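Local coordinates for uncharacterized protein (Bombyx mori, PDB 5AZ0) that probably catalyses the NAD(P)H-dependent reduction of carbonyl compounds, as expected for an aldo-keto reductase of the silkworm, at residues 104-109 with 342-347; 139-144 with 149-154; 313-318 with 322-327. All coordinates share one frame; numbering follows the deposited sequence.

In the fold
All three contacts lie in the loops of a TIM barrel and touch one another. Contact 1 brings the C-terminal tail to the end of strand 100-105. It is partly buried and aromatic, with no hydrogen bond between its segments. Contact 2 is more buried and more polar. It folds the loop between strand 133-136 and helix 153-165 back on itself through backbone, serine and water. Contact 3 is partly buried and lies within the long loop after helix 297-304. It packs rings against backbone and holds a partly exposed arginine. R342 of contact 1 bonds to Q144 of contact 2, and W318 of contact 3 packs on W106, Q107 and M140.

Contact 1 (104-109 with 342-347); sequences KVWQHY and RKWKNG
W106 receives the indole of W344 on one face. This is a T-shaped (edge-to-face) pair: the planes stand at 85° and the centroids of the W106 five-membered ring and the W344 six-membered ring are 4.9 Å apart. W344 presents its far benzo corner. Its CH2 is 3.4 Å from W106 CD1, and CZ3 lies over the CD1-NE1 edge of the ring. W106 NE1 is already engaged by the carbonyl of M341, which further fixes the ring. On the opposite face, Q107 folds back and sets its NE2 3.2 Å above the ring plane. H108 then turns toward the tail. With chi1 at 62°, its CE1 reaches 3.7 Å from W344 CH2, which sits at the imidazole edge. The CH2 corner of W344 is thus shared by two rings, and the three residues form an aromatic cluster. Y109 closes a type I turn through its N to W106 O, and its ring carbon CD2 covers a face of H108. On the tail, W344 NE1 makes a weak bond to N346 OD1, while R76 forms a cation-pi pair with the indole. V105 of strand 100-105 forms backbone bonds with L135 of the neighbouring strand 133-136 and with H137 just beyond it. K104 NZ salt-bridges D70 of strand 68-70 and hydrogen-bonds Y75, consistent with the Asp-Tyr-Lys-His tetrad of the family. Helix 112-126 packs against V105 and Y109.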
loop_
_atom_site.group_PDB
_atom_site.type_symbol
_atom_site.label_atom_id
_atom_site.label_comp_id
_atom_site.label_asym_id
_atom_site.label_seq_id
_atom_site.Cartn_x
_atom_site.Cartn_y
_atom_site.Cartn_z
ATOM N N LYS A 104 -6.217 6.048 4.429
ATOM C CA LYS A 104 -6.960 4.802 4.590
ATOM C C LYS A 104 -7.831 4.856 5.865
ATOM O O LYS A 104 -7.448 5.493 6.828
ATOM C CB LYS A 104 -6.065 3.561 4.567
ATOM C CG LYS A 104 -5.007 3.552 3.493
ATOM C CD LYS A 104 -4.077 2.352 3.642
ATOM C CE LYS A 104 -2.854 2.664 2.784
ATOM N NZ LYS A 104 -1.760 1.724 2.957
ATOM N N VAL A 105 -9.009 4.253 5.785
ATOM C CA VAL A 105 -10.046 4.259 6.835
ATOM C C VAL A 105 -9.999 2.862 7.446
ATOM O O VAL A 105 -10.172 1.789 6.703
ATOM C CB VAL A 105 -11.421 4.436 6.184
ATOM C CG1 VAL A 105 -12.589 4.251 7.166
ATOM C CG2 VAL A 105 -11.489 5.829 5.560
ATOM N N TRP A 106 -9.889 2.831 8.769
ATOM C CA TRP A 106 -9.757 1.596 9.507
ATOM C C TRP A 106 -11.088 0.942 9.859
ATOM O O TRP A 106 -12.197 1.481 9.546
ATOM C CB TRP A 106 -8.915 1.908 10.768
ATOM C CG TRP A 106 -8.238 0.754 11.503
ATOM C CD1 TRP A 106 -8.542 0.321 12.772
ATOM C CD2 TRP A 106 -7.131 -0.050 11.069
ATOM N NE1 TRP A 106 -7.713 -0.714 13.141
ATOM C CE2 TRP A 106 -6.825 -0.963 12.142
ATOM C CE3 TRP A 106 -6.385 -0.120 9.904
ATOM C CZ2 TRP A 106 -5.812 -1.906 12.058
ATOM C CZ3 TRP A 106 -5.355 -1.046 9.802
ATOM C CH2 TRP A 106 -5.066 -1.941 10.878
ATOM N N GLN A 107 -10.997 -0.209 10.559
ATOM C CA GLN A 107 -12.087 -1.225 10.677
ATOM C C GLN A 107 -13.239 -0.781 11.493
ATOM O O GLN A 107 -14.387 -1.240 11.264
ATOM C CB GLN A 107 -11.571 -2.560 11.263
ATOM C CG GLN A 107 -10.777 -3.402 10.266
ATOM C CD GLN A 107 -9.445 -2.814 9.838
ATOM O OE1 GLN A 107 -9.397 -2.024 8.910
ATOM N NE2 GLN A 107 -8.364 -3.251 10.435
ATOM N N HIS A 108 -12.992 0.201 12.373
ATOM C CA HIS A 108 -14.122 0.769 13.158
ATOM C C HIS A 108 -14.885 1.882 12.544
ATOM O O HIS A 108 -15.865 2.369 13.144
ATOM C CB HIS A 108 -13.703 1.093 14.590
ATOM C CG HIS A 108 -12.638 2.122 14.715
ATOM N ND1 HIS A 108 -11.370 1.933 14.244
ATOM C CD2 HIS A 108 -12.626 3.323 15.351
ATOM C CE1 HIS A 108 -10.619 2.977 14.566
ATOM N NE2 HIS A 108 -11.353 3.817 15.258
ATOM N N TYR A 109 -14.563 2.235 11.295
ATOM C CA TYR A 109 -15.308 3.340 10.642
ATOM C C TYR A 109 -16.000 2.795 9.394
ATOM O O TYR A 109 -15.848 3.347 8.277
ATOM C CB TYR A 109 -14.271 4.516 10.373
ATOM C CG TYR A 109 -13.948 5.310 11.607
ATOM C CD1 TYR A 109 -14.862 6.196 12.117
ATOM C CD2 TYR A 109 -12.767 5.167 12.307
ATOM C CE1 TYR A 109 -14.637 6.885 13.290
ATOM C CE2 TYR A 109 -12.514 5.913 13.499
ATOM C CZ TYR A 109 -13.450 6.741 13.974
ATOM O OH TYR A 109 -13.249 7.502 15.114
ATOM N N ARG A 342 -6.357 -1.721 17.463
ATOM C CA ARG A 342 -7.730 -1.281 17.746
ATOM C C ARG A 342 -7.894 0.177 18.266
ATOM O O ARG A 342 -8.896 0.807 17.980
ATOM C CB ARG A 342 -8.357 -2.222 18.786
ATOM C CG ARG A 342 -8.806 -3.572 18.271
ATOM C CD ARG A 342 -9.436 -4.477 19.369
ATOM N NE ARG A 342 -8.593 -4.803 20.530
ATOM C CZ ARG A 342 -8.647 -4.255 21.770
ATOM N NH1 ARG A 342 -9.493 -3.274 22.113
ATOM N NH2 ARG A 342 -7.797 -4.689 22.713
ATOM N N LYS A 343 -6.966 0.649 19.106
ATOM C CA LYS A 343 -7.065 1.941 19.824
ATOM C C LYS A 343 -5.695 2.549 19.832
ATOM O O LYS A 343 -4.742 1.895 20.197
ATOM C CB LYS A 343 -7.508 1.761 21.281
ATOM C CG LYS A 343 -8.961 1.343 21.430
ATOM C CD LYS A 343 -9.350 0.962 22.881
ATOM C CE LYS A 343 -10.850 1.156 23.043
ATOM N NZ LYS A 343 -11.469 0.393 24.132
ATOM N N TRP A 344 -5.590 3.807 19.417
ATOM C CA TRP A 344 -4.298 4.504 19.393
ATOM C C TRP A 344 -4.536 6.045 19.304
ATOM O O TRP A 344 -5.649 6.491 18.951
ATOM C CB TRP A 344 -3.434 3.994 18.205
ATOM C CG TRP A 344 -4.027 4.404 16.808
ATOM C CD1 TRP A 344 -3.700 5.507 16.060
ATOM C CD2 TRP A 344 -5.051 3.717 16.069
ATOM N NE1 TRP A 344 -4.447 5.547 14.912
ATOM C CE2 TRP A 344 -5.295 4.469 14.895
ATOM C CE3 TRP A 344 -5.768 2.534 16.276
ATOM C CZ2 TRP A 344 -6.221 4.083 13.942
ATOM C CZ3 TRP A 344 -6.709 2.163 15.336
ATOM C CH2 TRP A 344 -6.927 2.952 14.169
ATOM N N LYS A 345 -3.478 6.820 19.558
ATOM C CA LYS A 345 -3.462 8.269 19.337
ATOM C C LYS A 345 -2.552 8.623 18.130
ATOM O O LYS A 345 -1.584 7.905 17.850
ATOM C CB LYS A 345 -3.039 9.027 20.646
ATOM C CG LYS A 345 -1.536 9.363 20.810
ATOM C CD LYS A 345 -1.263 10.495 21.816
ATOM C CE LYS A 345 0.155 11.071 21.696
ATOM N NZ LYS A 345 0.341 11.936 20.489
ATOM N N ASN A 346 -2.819 9.771 17.488
ATOM C CA ASN A 346 -1.994 10.284 16.332
ATOM C C ASN A 346 -1.130 11.557 16.596
ATOM O O ASN A 346 -1.623 12.512 17.192
ATOM C CB ASN A 346 -2.925 10.526 15.120
ATOM C CG ASN A 346 -3.926 9.407 14.952
ATOM O OD1 ASN A 346 -3.636 8.442 14.252
ATOM N ND2 ASN A 346 -5.086 9.489 15.624
ATOM N N GLY A 347 0.120 11.582 16.104
ATOM C CA GLY A 347 1.081 12.657 16.449
ATOM C C GLY A 347 1.744 12.432 17.808
ATOM O O GLY A 347 2.524 13.265 18.282
#

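Contact 2 (139-144 with 149-154); sequences PMSISQ and EKIDYL. With ACT (acetate ion), chain I.
E149 gives its backbone N to S141 O, 2.9 Å away, in a nearly straight bond. The donor is tilted 31° from the carbonyl plane. The E149 side chain extends along the other segment, and its OE2 comes 3.7 Å from S143 CB. That carboxylate oxygen is held in a salt bridge by R111; its contact with S143 is packing. K150 takes a left-handed backbone conformation that carries the chain around S141. Its N lies near S141 OG, but the angle is too poor for a bond. I151 makes the main side-chain bond: its N donates to S141 OG over 2.7 Å at an angle of 164°. The chi1 of S141, 67°, puts OG between its own N and carbonyl carbon and turns it toward I151. The CB atoms of S141 and I151 also touch. I151 O accepts from two waters: one bridges to P139 O, and the other lies at a longer distance from S141 OG. D152 is the N-cap of helix 153-165. Its OD1 takes the N-H of L154 from above the carboxylate plane, and its OD2 pairs with R184. The same OD1 lies 3.8 Å over the ring of Y153. Y153 packs loosely on P139, with CD2 4.5 Å from P139 CB. Its OH donates to an acetate oxygen, OXT, over 2.5 Å; the ion probably comes from the crystallisation liquor. The chemistry is therefore mostly polar. S141 accepts twice, E149 N at its carbonyl O and I151 N at OG. One water donates to the carbonyls of both P139 and I151. The lead-in to the helix is thus joined to the loop by main-chain N-H groups, a serine hydroxyl and water.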
loop_
_atom_site.group_PDB
_atom_site.type_symbol
_atom_site.label_atom_id
_atom_site.label_comp_id
_atom_site.label_asym_id
_atom_site.label_seq_id
_atom_site.Cartn_x
_atom_site.Cartn_y
_atom_site.Cartn_z
ATOM N N PRO A 139 -11.442 -5.260 4.592
ATOM C CA PRO A 139 -12.850 -5.498 4.343
ATOM C C PRO A 139 -13.681 -5.787 5.637
ATOM O O PRO A 139 -14.938 -5.709 5.619
ATOM C CB PRO A 139 -12.820 -6.687 3.348
ATOM C CG PRO A 139 -11.570 -7.369 3.627
ATOM C CD PRO A 139 -10.589 -6.321 4.025
ATOM N N MET A 140 -13.011 -6.094 6.741
ATOM C CA MET A 140 -13.715 -6.392 8.019
ATOM C C MET A 140 -14.194 -5.078 8.682
ATOM O O MET A 140 -13.586 -4.011 8.514
ATOM C CB MET A 140 -12.834 -7.161 9.001
ATOM C CG MET A 140 -12.167 -8.376 8.421
ATOM S SD MET A 140 -10.561 -8.113 7.681
ATOM C CE MET A 140 -9.473 -7.482 8.948
ATOM N N SER A 141 -15.295 -5.210 9.404
ATOM C CA SER A 141 -15.902 -4.186 10.209
ATOM C C SER A 141 -15.854 -4.643 11.673
ATOM O O SER A 141 -16.614 -5.529 12.058
ATOM C CB SER A 141 -17.327 -4.014 9.777
ATOM O OG SER A 141 -18.137 -5.180 10.075
ATOM N N ILE A 142 -14.952 -4.049 12.428
ATOM C CA ILE A 142 -14.598 -4.411 13.784
ATOM C C ILE A 142 -14.570 -3.191 14.729
ATOM O O ILE A 142 -13.780 -2.243 14.507
ATOM C CB ILE A 142 -13.200 -5.083 13.830
ATOM C CG1 ILE A 142 -13.210 -6.265 12.834
ATOM C CG2 ILE A 142 -12.855 -5.577 15.235
ATOM C CD1 ILE A 142 -11.911 -6.992 12.712
ATOM N N SER A 143 -15.340 -3.248 15.830
ATOM C CA SER A 143 -15.327 -2.157 16.829
ATOM C C SER A 143 -13.971 -2.015 17.468
ATOM O O SER A 143 -13.092 -2.879 17.379
ATOM C CB SER A 143 -16.419 -2.304 17.928
ATOM O OG SER A 143 -15.952 -3.179 18.962
ATOM N N GLN A 144 -13.767 -0.890 18.138
ATOM C CA GLN A 144 -12.537 -0.673 18.887
ATOM C C GLN A 144 -12.372 -1.684 20.023
ATOM O O GLN A 144 -11.279 -1.820 20.542
ATOM C CB GLN A 144 -12.537 0.800 19.521
ATOM C CG GLN A 144 -12.836 1.944 18.511
ATOM C CD GLN A 144 -14.340 2.311 18.261
ATOM O OE1 GLN A 144 -15.319 1.458 18.062
ATOM N NE2 GLN A 144 -14.536 3.637 18.234
ATOM N N GLU A 149 -18.848 -6.166 13.750
ATOM C CA GLU A 149 -20.063 -5.389 13.524
ATOM C C GLU A 149 -20.810 -5.912 12.400
ATOM O O GLU A 149 -21.918 -5.494 12.192
ATOM C CB GLU A 149 -19.744 -3.873 13.364
ATOM C CG GLU A 149 -19.096 -3.384 14.653
ATOM C CD GLU A 149 -18.812 -1.916 14.782
ATOM O OE1 GLU A 149 -18.038 -1.351 13.999
ATOM O OE2 GLU A 149 -19.292 -1.355 15.763
ATOM N N LYS A 150 -20.204 -6.841 11.643
ATOM C CA LYS A 150 -20.879 -7.510 10.537
ATOM C C LYS A 150 -21.475 -6.535 9.604
ATOM O O LYS A 150 -22.594 -6.699 9.153
ATOM C CB LYS A 150 -21.929 -8.505 11.083
ATOM C CG LYS A 150 -21.264 -9.588 11.983
ATOM C CD LYS A 150 -22.293 -10.594 12.566
ATOM C CE LYS A 150 -21.578 -11.668 13.387
ATOM N NZ LYS A 150 -22.479 -12.828 13.640
ATOM N N ILE A 151 -20.734 -5.471 9.271
ATOM C CA ILE A 151 -21.247 -4.541 8.228
ATOM C C ILE A 151 -20.708 -5.020 6.895
ATOM O O ILE A 151 -19.528 -5.317 6.778
ATOM C CB ILE A 151 -20.737 -3.103 8.524
ATOM C CG1 ILE A 151 -21.282 -2.703 9.910
ATOM C CG2 ILE A 151 -21.188 -2.127 7.446
ATOM C CD1 ILE A 151 -20.717 -1.397 10.411
ATOM N N ASP A 152 -21.580 -5.124 5.919
ATOM C CA ASP A 152 -21.171 -5.451 4.583
ATOM C C ASP A 152 -20.224 -4.302 4.028
ATOM O O ASP A 152 -20.502 -3.148 4.209
ATOM C CB ASP A 152 -22.409 -5.573 3.737
ATOM C CG ASP A 152 -22.130 -6.159 2.366
ATOM O OD1 ASP A 152 -20.941 -6.387 1.993
ATOM O OD2 ASP A 152 -23.138 -6.377 1.686
ATOM N N TYR A 153 -19.152 -4.674 3.351
ATOM C CA TYR A 153 -18.235 -3.727 2.728
ATOM C C TYR A 153 -18.935 -2.937 1.629
ATOM O O TYR A 153 -18.508 -1.806 1.344
ATOM C CB TYR A 153 -16.899 -4.412 2.277
ATOM C CG TYR A 153 -17.137 -5.601 1.342
ATOM C CD1 TYR A 153 -17.550 -5.409 0.042
ATOM C CD2 TYR A 153 -17.010 -6.910 1.805
ATOM C CE1 TYR A 153 -17.795 -6.455 -0.791
ATOM C CE2 TYR A 153 -17.267 -7.995 0.966
ATOM C CZ TYR A 153 -17.652 -7.768 -0.327
ATOM O OH TYR A 153 -17.919 -8.820 -1.186
ATOM N N LEU A 154 -20.057 -3.459 1.094
ATOM C CA LEU A 154 -20.872 -2.673 0.222
ATOM C C LEU A 154 -21.505 -1.473 0.885
ATOM O O LEU A 154 -21.714 -0.450 0.175
ATOM C CB LEU A 154 -21.995 -3.470 -0.521
ATOM C CG LEU A 154 -21.552 -4.700 -1.357
ATOM C CD1 LEU A 154 -22.809 -5.335 -2.007
ATOM C CD2 LEU A 154 -20.584 -4.275 -2.474
HETATM C C ACT I . -17.515 -12.128 -0.567
HETATM O O ACT I . -16.626 -12.878 -0.113
HETATM O OXT ACT I . -17.878 -11.045 -0.019
HETATM C CH3 ACT I . -18.145 -12.630 -1.818
HETATM O O HOH W 1 -17.190 -4.043 6.040
HETATM O O HOH W 2 -18.031 -7.481 7.742
#

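Contact 3 (313-318 with 322-327); sequences VRPLFW and ENYPFD. With ACT (acetate ion), chain G.
R314 and Y324 both hold CG anti to the backbone N, with chi1 at -177° and 179°, and a bend at chi3 of R314 (-66°) turns its guanidinium back toward F326 and D327. The arginine and tyrosine side chains cross at about a right angle, and Y324 OH lies 3.6 Å from R314 CG. A water joins them. It accepts from R314 NH1 and from Y324 OH, the latter over 2.5 Å, and donates to D327 O. R314 NH1 is also near D327 O, but at a poor angle, so the water makes that link. The other edge of the guanidinium holds an acetate in a two-point grip: NE donates to OXT over 2.6 Å and NH2 to O over 2.9 Å. The ion probably comes from the crystallisation liquor. Deeper in, Y324 lies against the short 3-10 segment 316-318. Its CD1 is 3.4 Å from W318 O and 3.7 Å from W318 CB. P315 O approaches the same ring obliquely near CE1. F326 meets P315 with its edge, CE2 lying 3.7 Å from P315 CD, while P325 covers one ring face. R311 adds a cation-pi contact to F326. Both segments belong to the long loop after helix 297-304. V313 N bonds to E199 of strand 195-199, and N323 O accepts from Q181 of helix 179-188. The W318 ring makes a T-shaped (edge-to-face) contact with W138, in the loop after strand 133-136.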
loop_
_atom_site.group_PDB
_atom_site.type_symbol
_atom_site.label_atom_id
_atom_site.label_comp_id
_atom_site.label_asym_id
_atom_site.label_seq_id
_atom_site.Cartn_x
_atom_site.Cartn_y
_atom_site.Cartn_z
ATOM N N VAL A 313 2.271 -11.134 5.527
ATOM C CA VAL A 313 1.340 -10.396 6.443
ATOM C C VAL A 313 0.015 -11.145 6.612
ATOM O O VAL A 313 -0.838 -11.129 5.724
ATOM C CB VAL A 313 1.084 -8.930 5.940
ATOM C CG1 VAL A 313 0.067 -8.204 6.824
ATOM C CG2 VAL A 313 2.389 -8.133 5.876
ATOM N N ARG A 314 -0.143 -11.832 7.736
ATOM C CA ARG A 314 -1.280 -12.758 7.926
ATOM C C ARG A 314 -1.728 -12.590 9.342
ATOM O O ARG A 314 -1.235 -13.211 10.259
ATOM C CB ARG A 314 -0.922 -14.220 7.607
ATOM C CG ARG A 314 -2.125 -15.185 7.726
ATOM C CD ARG A 314 -1.727 -16.673 7.591
ATOM N NE ARG A 314 -1.236 -16.976 6.246
ATOM C CZ ARG A 314 -1.982 -17.316 5.199
ATOM N NH1 ARG A 314 -3.293 -17.436 5.301
ATOM N NH2 ARG A 314 -1.394 -17.579 4.042
ATOM N N PRO A 315 -2.608 -11.633 9.547
ATOM C CA PRO A 315 -2.942 -11.283 10.911
ATOM C C PRO A 315 -3.968 -12.283 11.453
ATOM O O PRO A 315 -5.171 -12.124 11.246
ATOM C CB PRO A 315 -3.466 -9.840 10.772
ATOM C CG PRO A 315 -3.946 -9.744 9.376
ATOM C CD PRO A 315 -3.165 -10.704 8.552
ATOM N N LEU A 316 -3.472 -13.291 12.190
ATOM C CA LEU A 316 -4.318 -14.442 12.599
ATOM C C LEU A 316 -5.422 -14.053 13.511
ATOM O O LEU A 316 -6.511 -14.607 13.398
ATOM C CB LEU A 316 -3.466 -15.566 13.224
ATOM C CG LEU A 316 -2.569 -16.189 12.122
ATOM C CD1 LEU A 316 -1.351 -16.871 12.724
ATOM C CD2 LEU A 316 -3.349 -17.096 11.137
ATOM N N PHE A 317 -5.198 -13.035 14.355
ATOM C CA PHE A 317 -6.296 -12.453 15.197
ATOM C C PHE A 317 -7.524 -11.982 14.450
ATOM O O PHE A 317 -8.546 -11.871 15.062
ATOM C CB PHE A 317 -5.803 -11.333 16.102
ATOM C CG PHE A 317 -4.849 -10.385 15.436
ATOM C CD1 PHE A 317 -5.324 -9.309 14.691
ATOM C CD2 PHE A 317 -3.496 -10.547 15.586
ATOM C CE1 PHE A 317 -4.436 -8.439 14.069
ATOM C CE2 PHE A 317 -2.610 -9.687 14.970
ATOM C CZ PHE A 317 -3.083 -8.632 14.190
ATOM N N TRP A 318 -7.461 -11.760 13.110
ATOM C CA TRP A 318 -8.684 -11.394 12.390
ATOM C C TRP A 318 -9.418 -12.512 11.703
ATOM O O TRP A 318 -10.533 -12.280 11.207
ATOM C CB TRP A 318 -8.377 -10.249 11.375
ATOM C CG TRP A 318 -8.098 -8.903 12.049
ATOM C CD1 TRP A 318 -8.666 -8.416 13.215
ATOM C CD2 TRP A 318 -7.222 -7.872 11.584
ATOM N NE1 TRP A 318 -8.190 -7.154 13.482
ATOM C CE2 TRP A 318 -7.305 -6.792 12.513
ATOM C CE3 TRP A 318 -6.413 -7.729 10.462
ATOM C CZ2 TRP A 318 -6.596 -5.617 12.357
ATOM C CZ3 TRP A 318 -5.690 -6.526 10.299
ATOM C CH2 TRP A 318 -5.801 -5.482 11.266
ATOM N N GLU A 322 -16.103 -11.751 10.107
ATOM C CA GLU A 322 -16.651 -11.792 8.789
ATOM C C GLU A 322 -15.796 -10.924 7.803
ATOM O O GLU A 322 -15.189 -9.897 8.184
ATOM C CB GLU A 322 -18.112 -11.389 8.831
ATOM C CG GLU A 322 -18.970 -12.473 9.533
ATOM C CD GLU A 322 -20.483 -12.306 9.467
ATOM O OE1 GLU A 322 -21.022 -11.348 8.832
ATOM O OE2 GLU A 322 -21.138 -13.159 10.099
ATOM N N ASN A 323 -15.662 -11.402 6.572
ATOM C CA ASN A 323 -14.879 -10.732 5.517
ATOM C C ASN A 323 -13.379 -10.735 5.701
ATOM O O ASN A 323 -12.631 -10.183 4.870
ATOM C CB ASN A 323 -15.427 -9.319 5.252
ATOM C CG ASN A 323 -16.782 -9.338 4.615
ATOM O OD1 ASN A 323 -17.756 -8.723 5.079
ATOM N ND2 ASN A 323 -16.841 -9.941 3.488
ATOM N N TYR A 324 -12.878 -11.454 6.698
ATOM C CA TYR A 324 -11.481 -11.754 6.692
ATOM C C TYR A 324 -11.102 -12.336 5.329
ATOM O O TYR A 324 -11.787 -13.248 4.832
ATOM C CB TYR A 324 -11.152 -12.782 7.707
ATOM C CG TYR A 324 -9.691 -13.165 7.746
ATOM C CD1 TYR A 324 -8.751 -12.359 8.370
ATOM C CD2 TYR A 324 -9.256 -14.384 7.251
ATOM C CE1 TYR A 324 -7.412 -12.703 8.454
ATOM C CE2 TYR A 324 -7.935 -14.764 7.342
ATOM C CZ TYR A 324 -6.997 -13.933 7.940
ATOM O OH TYR A 324 -5.649 -14.327 8.063
ATOM N N PRO A 325 -10.043 -11.793 4.699
ATOM C CA PRO A 325 -9.890 -12.062 3.261
ATOM C C PRO A 325 -9.090 -13.297 2.914
ATOM O O PRO A 325 -9.271 -13.818 1.840
ATOM C CB PRO A 325 -9.170 -10.792 2.725
ATOM C CG PRO A 325 -8.394 -10.307 3.922
ATOM C CD PRO A 325 -9.252 -10.610 5.139
ATOM N N PHE A 326 -8.208 -13.718 3.792
ATOM C CA PHE A 326 -7.273 -14.761 3.459
ATOM C C PHE A 326 -7.817 -16.173 3.823
ATOM O O PHE A 326 -8.831 -16.298 4.532
ATOM C CB PHE A 326 -5.949 -14.492 4.161
ATOM C CG PHE A 326 -5.450 -13.073 4.039
ATOM C CD1 PHE A 326 -5.551 -12.350 2.825
ATOM C CD2 PHE A 326 -4.876 -12.447 5.143
ATOM C CE1 PHE A 326 -5.065 -11.055 2.729
ATOM C CE2 PHE A 326 -4.388 -11.164 5.050
ATOM C CZ PHE A 326 -4.483 -10.470 3.838
ATOM N N ASP A 327 -7.123 -17.203 3.351
ATOM C CA ASP A 327 -7.485 -18.619 3.687
ATOM C C ASP A 327 -7.329 -18.806 5.171
ATOM O O ASP A 327 -6.386 -18.330 5.722
ATOM C CB ASP A 327 -6.607 -19.655 2.917
ATOM C CG ASP A 327 -7.030 -19.806 1.432
ATOM O OD1 ASP A 327 -8.182 -19.438 1.058
ATOM O OD2 ASP A 327 -6.197 -20.283 0.621
HETATM C C ACT G . 1.894 -17.834 5.499
HETATM O O ACT G . 1.459 -18.225 4.357
HETATM O OXT ACT G . 1.324 -17.079 6.346
HETATM C CH3 ACT G . 3.245 -18.238 5.887
HETATM O O HOH W 3 -5.236 -16.765 7.666
#